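PDB 4DUN: putative phenazine biosynthesis PhzC/PhzF protein from Clostridium difficile, which probably acts as an isomerase of the PhzF family, with the two-lobed fold related to diaminopimelate epimerase. Local coordinates for residues Lys18-Gly23 with Cys72-Leu77; Asp10-Lys15 with Asp200-Ser205; Ala78-Ile83 with Asn110-Ile115; Lys38-Glu41 with Glu47-Phe50. All coordinates share one frame; numbering follows the deposited sequence.

Contact 1. Residues Lys18-Gly23 with Cys72-Leu77. With NI (nickel (II) ion), chain D; SO4 (sulfate ion), chain B.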
loop_
_atom_site.group_PDB
_atom_site.type_symbol
_atom_site.label_atom_id
_atom_site.label_comp_id
_atom_site.label_asym_id
_atom_site.label_seq_id
_atom_site.Cartn_x
_atom_site.Cartn_y
_atom_site.Cartn_z
ATOM N N LYS A 18 -6.169 -10.426 -9.183
ATOM C CA LYS A 18 -5.306 -11.596 -9.107
ATOM C C LYS A 18 -3.904 -11.169 -9.529
ATOM O O LYS A 18 -3.663 -9.988 -9.832
ATOM C CB LYS A 18 -5.856 -12.741 -9.985
ATOM C CG LYS A 18 -7.233 -13.249 -9.513
ATOM C CD LYS A 18 -7.583 -14.595 -10.135
ATOM C CE LYS A 18 -8.928 -15.098 -9.682
ATOM N NZ LYS A 18 -8.871 -15.654 -8.304
ATOM N N GLY A 19 -2.973 -12.106 -9.493
ATOM C CA GLY A 19 -1.610 -11.828 -9.921
ATOM C C GLY A 19 -0.852 -10.862 -9.034
ATOM O O GLY A 19 -1.231 -10.639 -7.872
ATOM N N ASN A 20 0.220 -10.279 -9.587
ATOM C CA ASN A 20 1.121 -9.367 -8.854
ATOM C C ASN A 20 0.885 -7.904 -9.329
ATOM O O ASN A 20 1.184 -7.594 -10.492
ATOM C CB ASN A 20 2.581 -9.814 -9.059
ATOM C CG ASN A 20 3.465 -9.440 -7.915
ATOM O OD1 ASN A 20 3.214 -8.448 -7.240
ATOM N ND2 ASN A 20 4.504 -10.233 -7.646
ATOM N N PRO A 21 0.286 -7.014 -8.483
ATOM C CA PRO A 21 -0.041 -5.656 -8.959
ATOM C C PRO A 21 1.158 -4.699 -9.034
ATOM O O PRO A 21 2.032 -4.690 -8.158
ATOM C CB PRO A 21 -1.084 -5.163 -7.946
ATOM C CG PRO A 21 -0.706 -5.857 -6.668
ATOM C CD PRO A 21 -0.123 -7.209 -7.075
ATOM N N ALA A 22 1.194 -3.885 -10.098
ATOM C CA ALA A 22 2.238 -2.866 -10.263
ATOM C C ALA A 22 1.643 -1.569 -10.770
ATOM O O ALA A 22 0.671 -1.581 -11.527
ATOM C CB ALA A 22 3.311 -3.347 -11.240
ATOM N N GLY A 23 2.237 -0.458 -10.358
ATOM C CA GLY A 23 1.959 0.849 -10.935
ATOM C C GLY A 23 2.903 0.976 -12.122
ATOM O O GLY A 23 4.010 0.428 -12.096
ATOM N N CYS A 72 13.057 -6.637 -11.705
ATOM C CA CYS A 72 11.699 -6.950 -11.332
ATOM C C CYS A 72 10.925 -7.505 -12.511
ATOM O O CYS A 72 10.284 -6.749 -13.251
ATOM C CB CYS A 72 11.000 -5.745 -10.728
ATOM S SG CYS A 72 9.399 -6.167 -10.028
ATOM N N GLY A 73 11.022 -8.820 -12.705
ATOM C CA GLY A 73 10.359 -9.485 -13.820
ATOM C C GLY A 73 8.851 -9.270 -13.903
ATOM O O GLY A 73 8.331 -8.982 -14.982
ATOM N N HIS A 74 8.136 -9.404 -12.780
ATOM C CA HIS A 74 6.668 -9.287 -12.791
ATOM C C HIS A 74 6.222 -7.833 -13.133
ATOM O O HIS A 74 5.277 -7.670 -13.925
ATOM C CB HIS A 74 6.030 -9.817 -11.466
ATOM C CG HIS A 74 6.659 -9.269 -10.200
ATOM N ND1 HIS A 74 6.222 -8.083 -9.633
ATOM C CD2 HIS A 74 7.639 -9.792 -9.414
ATOM C CE1 HIS A 74 6.946 -7.911 -8.531
ATOM N NE2 HIS A 74 7.833 -8.893 -8.371
ATOM N N ALA A 75 6.928 -6.790 -12.628
ATOM C CA ALA A 75 6.540 -5.410 -12.995
ATOM C C ALA A 75 6.972 -5.097 -14.423
ATOM O O ALA A 75 6.344 -4.258 -15.067
ATOM C CB ALA A 75 7.120 -4.381 -12.028
ATOM N N THR A 76 8.017 -5.806 -14.941
ATOM C CA THR A 76 8.466 -5.643 -16.322
ATOM C C THR A 76 7.354 -6.137 -17.271
ATOM O O THR A 76 7.105 -5.496 -18.295
ATOM C CB THR A 76 9.808 -6.334 -16.567
ATOM O OG1 THR A 76 10.770 -5.739 -15.682
ATOM C CG2 THR A 76 10.306 -6.165 -18.022
ATOM N N LEU A 77 6.691 -7.261 -16.926
ATOM C CA LEU A 77 5.565 -7.789 -17.717
ATOM C C LEU A 77 4.456 -6.709 -17.766
ATOM O O LEU A 77 3.943 -6.399 -18.850
ATOM C CB LEU A 77 5.056 -9.106 -17.092
ATOM C CG LEU A 77 4.042 -9.922 -17.914
ATOM C CD1 LEU A 77 4.113 -11.402 -17.550
ATOM C CD2 LEU A 77 2.606 -9.445 -17.654
HETATM NI NI NI D . 9.311 -9.197 -7.001
HETATM S S SO4 B . 10.651 -11.961 -11.061
HETATM O O1 SO4 B . 11.176 -10.684 -10.606
HETATM O O2 SO4 B . 11.291 -12.395 -12.323
HETATM O O3 SO4 B . 10.928 -12.917 -10.033
HETATM O O4 SO4 B . 9.224 -11.825 -11.303
HETATM O O HOH W 1 4.106 -6.789 -10.782
#
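N20 lays its side-chain amide over the H74 imidazole, the two planes only 8° apart. ND2 sits above the ring centre, and its closest ring atom is ND1 of H74, 3.4 Å from N20 ND2. Both nitrogens are donors, so this is a stack and not a hydrogen bond: the N20 ND2 protons go instead to V202 O and D200 OD1. The opposite ring face carries C72 SG, offset toward the rim. Clamped between amide and sulfur, the ring is fixed at both nitrogens as well. H74 NE2 binds the nickel ion at 2.0 Å. H74 ND1 donates in the ring plane to a water 2.7 Å away, which in turn donates to N20 O. With CG between backbone N and carbonyl carbon (chi1 50°), the H74 ring stands between N20 and C72 SG, its NE2 toward the nickel ion. Further out, G73 N gives a 2.8 Å hydrogen bond to O1 of a sulfate, and H74 N a weak one to O4, consistent with an anion drawn to the start of a helix. C72 is the N-cap there, its SG accepting a weak bond from A75 N. Beyond the pocket the packing is plain: A22 CB meets A75 CB at 4.0 Å. Helix 73-87 thus begins against strand 20-27, with E47 of strand 47-54, the predicted active-site residue, also touching H74, and W62 of strand 57-63 covering C72 and A75.

Contact 2. Residues Asp10-Lys15 with Asp200-Ser205. With SO4 (sulfate ion), chain B.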
loop_
_atom_site.group_PDB
_atom_site.type_symbol
_atom_site.label_atom_id
_atom_site.label_comp_id
_atom_site.label_asym_id
_atom_site.label_seq_id
_atom_site.Cartn_x
_atom_site.Cartn_y
_atom_site.Cartn_z
ATOM N N ASP A 10 -2.346 -5.762 -13.184
ATOM C CA ASP A 10 -2.125 -7.048 -12.501
ATOM C C ASP A 10 -1.367 -7.985 -13.443
ATOM O O ASP A 10 -1.895 -8.332 -14.500
ATOM C CB ASP A 10 -3.478 -7.669 -12.073
ATOM C CG ASP A 10 -4.235 -6.817 -11.060
ATOM O OD1 ASP A 10 -3.600 -5.922 -10.436
ATOM O OD2 ASP A 10 -5.458 -7.005 -10.927
ATOM N N SER A 11 -0.144 -8.389 -13.061
ATOM C CA SER A 11 0.702 -9.273 -13.877
ATOM C C SER A 11 0.466 -10.723 -13.528
ATOM O O SER A 11 0.240 -11.030 -12.358
ATOM C CB SER A 11 2.175 -8.933 -13.693
ATOM O OG SER A 11 2.403 -7.604 -14.124
ATOM N N PHE A 12 0.547 -11.621 -14.537
ATOM C CA PHE A 12 0.276 -13.078 -14.385
ATOM C C PHE A 12 -1.167 -13.274 -13.841
ATOM O O PHE A 12 -1.407 -14.115 -12.965
ATOM C CB PHE A 12 1.316 -13.768 -13.459
ATOM C CG PHE A 12 2.730 -13.738 -13.981
ATOM C CD1 PHE A 12 3.655 -12.818 -13.482
ATOM C CD2 PHE A 12 3.148 -14.640 -14.959
ATOM C CE1 PHE A 12 4.974 -12.791 -13.967
ATOM C CE2 PHE A 12 4.471 -14.628 -15.426
ATOM C CZ PHE A 12 5.371 -13.699 -14.937
ATOM N N ALA A 13 -2.101 -12.444 -14.323
ATOM C CA ALA A 13 -3.491 -12.475 -13.874
ATOM C C ALA A 13 -4.407 -12.705 -15.039
ATOM O O ALA A 13 -4.282 -12.017 -16.054
ATOM C CB ALA A 13 -3.860 -11.176 -13.171
ATOM N N THR A 14 -5.300 -13.696 -14.877
ATOM C CA THR A 14 -6.329 -14.155 -15.821
ATOM C C THR A 14 -7.611 -13.334 -15.591
ATOM O O THR A 14 -8.506 -13.373 -16.442
ATOM C CB THR A 14 -6.598 -15.700 -15.664
ATOM O OG1 THR A 14 -7.262 -15.963 -14.422
ATOM C CG2 THR A 14 -5.319 -16.572 -15.734
ATOM N N LYS A 15 -7.694 -12.600 -14.430
ATOM C CA LYS A 15 -8.813 -11.770 -13.953
ATOM C C LYS A 15 -8.321 -10.638 -13.042
ATOM O O LYS A 15 -7.298 -10.781 -12.376
ATOM C CB LYS A 15 -9.820 -12.633 -13.141
ATOM C CG LYS A 15 -10.495 -13.799 -13.879
ATOM C CD LYS A 15 -11.539 -13.349 -14.907
ATOM C CE LYS A 15 -12.012 -14.470 -15.806
ATOM N NZ LYS A 15 -12.910 -15.418 -15.093
ATOM N N ASP A 200 5.130 -13.324 -1.768
ATOM C CA ASP A 200 5.111 -12.734 -3.106
ATOM C C ASP A 200 3.896 -13.276 -3.895
ATOM O O ASP A 200 3.723 -14.489 -3.965
ATOM C CB ASP A 200 6.414 -13.106 -3.815
ATOM C CG ASP A 200 6.824 -12.208 -4.958
ATOM O OD1 ASP A 200 6.262 -11.073 -5.076
ATOM O OD2 ASP A 200 7.738 -12.594 -5.694
ATOM N N PRO A 201 3.024 -12.403 -4.448
ATOM C CA PRO A 201 1.847 -12.901 -5.191
ATOM C C PRO A 201 2.221 -13.834 -6.357
ATOM O O PRO A 201 1.639 -14.911 -6.478
ATOM C CB PRO A 201 1.175 -11.613 -5.682
ATOM C CG PRO A 201 1.570 -10.588 -4.628
ATOM C CD PRO A 201 3.023 -10.928 -4.383
ATOM N N VAL A 202 3.162 -13.423 -7.216
ATOM C CA VAL A 202 3.632 -14.218 -8.367
ATOM C C VAL A 202 5.109 -13.916 -8.562
ATOM O O VAL A 202 5.493 -12.743 -8.600
ATOM C CB VAL A 202 2.861 -14.023 -9.713
ATOM C CG1 VAL A 202 3.129 -15.200 -10.653
ATOM C CG2 VAL A 202 1.359 -13.862 -9.505
ATOM N N THR A 203 5.924 -14.963 -8.693
ATOM C CA THR A 203 7.367 -14.811 -8.850
ATOM C C THR A 203 7.835 -15.458 -10.152
ATOM O O THR A 203 7.738 -16.673 -10.304
ATOM C CB THR A 203 8.089 -15.458 -7.640
ATOM O OG1 THR A 203 7.427 -15.112 -6.419
ATOM C CG2 THR A 203 9.598 -15.093 -7.574
ATOM N N GLY A 204 8.351 -14.656 -11.071
ATOM C CA GLY A 204 8.867 -15.219 -12.314
ATOM C C GLY A 204 10.189 -15.952 -12.144
ATOM O O GLY A 204 10.346 -17.068 -12.640
ATOM N N SER A 205 11.142 -15.353 -11.421
ATOM C CA SER A 205 12.527 -15.867 -11.312
ATOM C C SER A 205 12.662 -17.212 -10.568
ATOM O O SER A 205 13.598 -17.958 -10.865
ATOM C CB SER A 205 13.459 -14.835 -10.691
ATOM O OG SER A 205 13.030 -14.422 -9.405
HETATM S S SO4 B . 10.651 -11.961 -11.061
HETATM O O1 SO4 B . 11.176 -10.684 -10.606
HETATM O O2 SO4 B . 11.291 -12.395 -12.323
HETATM O O3 SO4 B . 10.928 -12.917 -10.033
HETATM O O4 SO4 B . 9.224 -11.825 -11.303
#
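F12 and V202 meet at the junction of the two lobes of this diaminopimelate epimerase-like fold, one from the turn that ends strand 4-11, the other from the loop leading to helix 207-218. The tight part is small and wholly apolar. V202 CG1 lies 3.6 Å from F12 CB and 3.7 Å from F12 CD1, so the methyl nestles at the root of the phenylalanine and approaches its ring obliquely. V202 CG2, the other branch, is looser, 4.0 Å from F12 CB. CG1 of V202 gets there by running anti to the backbone N (chi1 -161°). F12 itself has positive phi (58°), a left-handed backbone conformation at which the chain turns out of the strand. Around the pair, I235 touches both side chains, and L77 and H74 of helix 73-87 also lie on F12, so the apolar patch is buried.

Between the two segments the packing thins toward CZ, where G204 passes F12 CZ with its CA 4.6 Å away; M114 lies against that end of the ring. Past F12 and V202 the loop turns polar at T203-S205. G204 N donates to the sulfate O4 at 3.0 Å, and G73 N, at the start of helix 73-87, also hydrogen-bonds this sulfate, so one anion is held from both sides. The loop is braced by T203 OG1, which donates to D200 OD2 from above the carboxylate plane. At the partly exposed end, S205 grips one sulfate oxygen twice: both S205 N (2.8 Å, nearly straight at 166°) and S205 OG (2.7 Å) donate to O3.

Contact 3. Residues Ala78-Ile83 with Asn110-Ile115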
loop_
_atom_site.group_PDB
_atom_site.type_symbol
_atom_site.label_atom_id
_atom_site.label_comp_id
_atom_site.label_asym_id
_atom_site.label_seq_id
_atom_site.Cartn_x
_atom_site.Cartn_y
_atom_site.Cartn_z
ATOM N N ALA A 78 4.117 -6.102 -16.592
ATOM C CA ALA A 78 3.109 -5.030 -16.534
ATOM C C ALA A 78 3.496 -3.849 -17.456
ATOM O O ALA A 78 2.634 -3.329 -18.168
ATOM C CB ALA A 78 2.926 -4.538 -15.101
ATOM N N ALA A 79 4.770 -3.418 -17.419
ATOM C CA ALA A 79 5.251 -2.316 -18.273
ATOM C C ALA A 79 5.100 -2.679 -19.782
ATOM O O ALA A 79 4.668 -1.839 -20.557
ATOM C CB ALA A 79 6.703 -1.989 -17.950
ATOM N N ALA A 80 5.434 -3.922 -20.174
ATOM C CA ALA A 80 5.307 -4.373 -21.563
ATOM C C ALA A 80 3.836 -4.360 -21.975
ATOM O O ALA A 80 3.520 -3.934 -23.081
ATOM C CB ALA A 80 5.898 -5.770 -21.736
ATOM N N TYR A 81 2.931 -4.793 -21.070
ATOM C CA TYR A 81 1.483 -4.770 -21.318
ATOM C C TYR A 81 1.041 -3.328 -21.621
ATOM O O TYR A 81 0.350 -3.073 -22.611
ATOM C CB TYR A 81 0.718 -5.355 -20.103
ATOM C CG TYR A 81 -0.777 -5.071 -20.140
ATOM C CD1 TYR A 81 -1.660 -5.962 -20.740
ATOM C CD2 TYR A 81 -1.299 -3.887 -19.612
ATOM C CE1 TYR A 81 -3.031 -5.701 -20.785
ATOM C CE2 TYR A 81 -2.661 -3.596 -19.695
ATOM C CZ TYR A 81 -3.524 -4.514 -20.267
ATOM O OH TYR A 81 -4.871 -4.237 -20.327
ATOM N N VAL A 82 1.515 -2.369 -20.815
ATOM C CA VAL A 82 1.167 -0.966 -21.016
ATOM C C VAL A 82 1.681 -0.464 -22.385
ATOM O O VAL A 82 0.911 0.175 -23.106
ATOM C CB VAL A 82 1.669 -0.086 -19.843
ATOM C CG1 VAL A 82 1.564 1.408 -20.182
ATOM C CG2 VAL A 82 0.887 -0.400 -18.568
ATOM N N ILE A 83 2.955 -0.756 -22.731
ATOM C CA ILE A 83 3.557 -0.320 -24.000
ATOM C C ILE A 83 2.717 -0.817 -25.196
ATOM O O ILE A 83 2.317 -0.009 -26.046
ATOM C CB ILE A 83 5.054 -0.773 -24.119
ATOM C CG1 ILE A 83 5.966 -0.105 -23.043
ATOM C CG2 ILE A 83 5.614 -0.567 -25.546
ATOM C CD1 ILE A 83 6.026 1.522 -23.037
ATOM N N ASN A 110 -2.147 -12.423 -26.278
ATOM C CA ASN A 110 -2.247 -11.587 -25.070
ATOM C C ASN A 110 -1.341 -12.132 -23.959
ATOM O O ASN A 110 -1.450 -11.725 -22.784
ATOM C CB ASN A 110 -3.712 -11.440 -24.624
ATOM C CG ASN A 110 -4.464 -10.501 -25.525
ATOM O OD1 ASN A 110 -3.925 -9.497 -25.988
ATOM N ND2 ASN A 110 -5.720 -10.805 -25.815
ATOM N N LEU A 111 -0.398 -12.983 -24.337
ATOM C CA LEU A 111 0.573 -13.531 -23.397
ATOM C C LEU A 111 1.880 -12.762 -23.534
ATOM O O LEU A 111 2.299 -12.453 -24.634
ATOM C CB LEU A 111 0.849 -15.003 -23.682
ATOM C CG LEU A 111 -0.141 -16.034 -23.158
ATOM C CD1 LEU A 111 0.056 -17.370 -23.850
ATOM C CD2 LEU A 111 -0.035 -16.175 -21.652
ATOM N N TYR A 112 2.528 -12.464 -22.416
ATOM C CA TYR A 112 3.799 -11.751 -22.450
ATOM C C TYR A 112 4.897 -12.722 -22.059
ATOM O O TYR A 112 4.855 -13.309 -20.995
ATOM C CB TYR A 112 3.744 -10.505 -21.569
ATOM C CG TYR A 112 2.802 -9.500 -22.169
ATOM C CD1 TYR A 112 3.265 -8.513 -23.020
ATOM C CD2 TYR A 112 1.440 -9.581 -21.939
ATOM C CE1 TYR A 112 2.402 -7.621 -23.597
ATOM C CE2 TYR A 112 0.575 -8.694 -22.509
ATOM C CZ TYR A 112 1.058 -7.714 -23.341
ATOM O OH TYR A 112 0.198 -6.823 -23.918
ATOM N N GLU A 113 5.868 -12.882 -22.949
ATOM C CA GLU A 113 6.949 -13.844 -22.782
ATOM C C GLU A 113 8.302 -13.281 -22.372
ATOM O O GLU A 113 8.771 -12.298 -22.932
ATOM C CB GLU A 113 7.141 -14.629 -24.086
ATOM C CG GLU A 113 5.865 -15.195 -24.679
ATOM C CD GLU A 113 6.098 -15.926 -25.990
ATOM O OE1 GLU A 113 7.044 -15.566 -26.714
ATOM O OE2 GLU A 113 5.329 -16.852 -26.291
ATOM N N MET A 114 8.918 -13.932 -21.394
ATOM C CA MET A 114 10.247 -13.521 -20.925
ATOM C C MET A 114 11.148 -14.750 -20.865
ATOM O O MET A 114 10.757 -15.795 -20.334
ATOM C CB MET A 114 10.161 -12.817 -19.555
ATOM C CG MET A 114 9.182 -11.649 -19.545
ATOM S SD MET A 114 8.979 -10.781 -17.953
ATOM C CE MET A 114 8.235 -12.039 -16.957
ATOM N N ILE A 115 12.354 -14.624 -21.426
ATOM C CA ILE A 115 13.306 -15.724 -21.510
ATOM C C ILE A 115 14.365 -15.517 -20.446
ATOM O O ILE A 115 15.000 -14.463 -20.378
ATOM C CB ILE A 115 13.893 -15.877 -22.943
ATOM C CG1 ILE A 115 12.773 -16.272 -23.932
ATOM C CG2 ILE A 115 15.045 -16.921 -22.956
ATOM C CD1 ILE A 115 13.156 -16.248 -25.427
#
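This is a buried helix-on-strand contact, in which a single aromatic side chain, that of Y112 on strand 111-117, lies against one turn of helix 73-87. The evidence is in the spread of close atoms along the ring. At its inner end, Y112 CD1 touches A80 CB at 4.0 Å; farther out, Y112 CZ comes to 3.6 Å from Y81 CA. The phenol reaches the same backbone, Y112 OH also being 3.6 Å from Y81 CA. Y81 CB stands over one face of the Y112 ring, 4.0 Å from its CZ, while A80 O approaches that ring obliquely. The two tyrosines do not stack: Y112 CE2 meets the Y81 ring at its edge, in plane, 3.9 Å from Y81 CD1. Y81 takes this position because its CG is anti to the backbone N (chi1 166°), which carries its ring alongside the phenol end of Y112, where it also packs on A251 and L253 of strand 244-259. No hydrogen bond crosses the contact, so it rests on van der Waals packing. L77, S84 and N85 of the same helix extend the bed for Y112, and V105 and R107 of strand 101-108 flank it. Strand 111-117 is itself held between strands 101-108 and 244-259. Such a helix, enclosed by strands that curl around it, is characteristic of each lobe of the diaminopimelate epimerase fold.

Contact 4. Residues Lys38-Glu41 with Glu47-Phe50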
loop_
_atom_site.group_PDB
_atom_site.type_symbol
_atom_site.label_atom_id
_atom_site.label_comp_id
_atom_site.label_asym_id
_atom_site.label_seq_id
_atom_site.Cartn_x
_atom_site.Cartn_y
_atom_site.Cartn_z
ATOM N N LYS A 38 9.161 9.342 -4.580
ATOM C CA LYS A 38 7.969 9.932 -3.926
ATOM C C LYS A 38 6.696 9.389 -4.537
ATOM O O LYS A 38 5.743 9.074 -3.803
ATOM C CB LYS A 38 7.968 11.474 -4.000
ATOM C CG LYS A 38 9.024 12.182 -3.113
ATOM C CD LYS A 38 9.114 11.660 -1.667
ATOM C CE LYS A 38 8.116 12.276 -0.720
ATOM N NZ LYS A 38 8.228 11.686 0.639
ATOM N N ILE A 39 6.687 9.254 -5.877
ATOM C CA ILE A 39 5.536 8.714 -6.621
ATOM C C ILE A 39 5.287 7.262 -6.212
ATOM O O ILE A 39 4.133 6.905 -5.953
ATOM C CB ILE A 39 5.687 8.867 -8.164
ATOM C CG1 ILE A 39 5.559 10.365 -8.553
ATOM C CG2 ILE A 39 4.644 7.984 -8.946
ATOM C CD1 ILE A 39 6.197 10.721 -9.949
ATOM N N ALA A 40 6.353 6.444 -6.115
ATOM C CA ALA A 40 6.222 5.024 -5.719
ATOM C C ALA A 40 5.692 4.906 -4.276
ATOM O O ALA A 40 4.863 4.035 -4.006
ATOM C CB ALA A 40 7.555 4.305 -5.870
ATOM N N GLU A 41 6.140 5.798 -3.381
ATOM C CA GLU A 41 5.701 5.844 -1.991
ATOM C C GLU A 41 4.213 6.250 -1.906
ATOM O O GLU A 41 3.472 5.699 -1.081
ATOM C CB GLU A 41 6.591 6.822 -1.207
ATOM C CG GLU A 41 6.407 6.752 0.298
ATOM C CD GLU A 41 7.190 7.777 1.096
ATOM O OE1 GLU A 41 8.156 8.369 0.556
ATOM O OE2 GLU A 41 6.829 7.986 2.276
ATOM N N GLU A 47 5.527 -2.369 -6.352
ATOM C CA GLU A 47 6.449 -1.622 -7.201
ATOM C C GLU A 47 5.688 -0.663 -8.089
ATOM O O GLU A 47 4.552 -0.964 -8.502
ATOM C CB GLU A 47 7.294 -2.549 -8.116
ATOM C CG GLU A 47 8.450 -3.287 -7.448
ATOM C CD GLU A 47 8.098 -4.584 -6.743
ATOM O OE1 GLU A 47 6.962 -5.091 -6.919
ATOM O OE2 GLU A 47 8.955 -5.075 -5.972
ATOM N N THR A 48 6.334 0.472 -8.418
ATOM C CA THR A 48 5.943 1.384 -9.494
ATOM C C THR A 48 7.080 1.341 -10.502
ATOM O O THR A 48 8.240 1.614 -10.149
ATOM C CB THR A 48 5.616 2.823 -9.040
ATOM O OG1 THR A 48 4.486 2.754 -8.176
ATOM C CG2 THR A 48 5.274 3.738 -10.237
ATOM N N ALA A 49 6.742 0.999 -11.751
ATOM C CA ALA A 49 7.655 0.973 -12.893
ATOM C C ALA A 49 7.597 2.328 -13.600
ATOM O O ALA A 49 6.512 2.912 -13.724
ATOM C CB ALA A 49 7.264 -0.146 -13.853
ATOM N N PHE A 50 8.753 2.857 -13.980
ATOM C CA PHE A 50 8.839 4.140 -14.685
ATOM C C PHE A 50 9.460 3.883 -16.021
ATOM O O PHE A 50 10.595 3.398 -16.070
ATOM C CB PHE A 50 9.675 5.171 -13.895
ATOM C CG PHE A 50 9.027 5.588 -12.611
ATOM C CD1 PHE A 50 9.236 4.862 -11.437
ATOM C CD2 PHE A 50 8.199 6.705 -12.566
ATOM C CE1 PHE A 50 8.564 5.201 -10.259
ATOM C CE2 PHE A 50 7.538 7.055 -11.372
ATOM C CZ PHE A 50 7.724 6.298 -10.238
HETATM O O HOH W 2 4.455 1.865 -5.549
#
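I39 presses its CG2 methyl and CB against the far edge of the F50 ring: I39 CG2 lies 3.7 Å from F50 CZ, and I39 CB 3.9 Å from the same atom, in the plane of the ring. The phenylalanine therefore points its rim, not a face, at the helix. CG2 reaches the ring because it runs anti to the backbone N of I39, while CG1 turns off beside that nitrogen. Next to this pair A40 packs closely on T48, its CB 4.0 Å from T48 CB and its CA 3.8 Å from T48 OG1. Small side chains here let the backbones approach, A40 CA and T48 CA being 5.3 Å apart.

The polar atoms at this spot are served by a bridge. A water donates to A40 O at 2.7 Å and accepts from T48 OG1 at 2.8 Å, while T48 OG1 also accepts from N43 ND2 near the end of the same helix. The hydroxyl is thus gripped on two counts, and the bridge ties the helix carbonyl to the strand side chain. Alternation along the strand explains the division of labour: T48 and F50 face the helix, whereas E47, the predicted active-site residue, directs its side chain to the other side, against T64 and C72.

Helix 33-43 connects strands 20-27 and 47-54, parallel neighbours, as a beta-alpha-beta unit. F63 of strand 57-63 touches A40 from beside the contact, and F254 of the second subunit also packs on I39.

All four contacts are buried, but they differ in depth and chemistry. Contacts 1 and 2 lie nearest the chain centre, their centres about 6 Å apart; they share one sulfate, and their strands 20-27 and 4-11 are hydrogen-bonded neighbours. Contact 1 holds the nickel-binding H74 and its amide stack, whereas contact 2 pairs an apolar touch with a sulfate-binding loop. Contacts 3 and 4 are farther out, about 12 and 17 Å from the chain centre, and mainly apolar, with a water bridge in contact 4. Helix 73-87 serves contact 1 with its first turn and contact 3 with a later one. Contact 4 joins contact 1 through backbone bonds of G23 to E47 and A49, and, unlike contact 3, meets the second subunit.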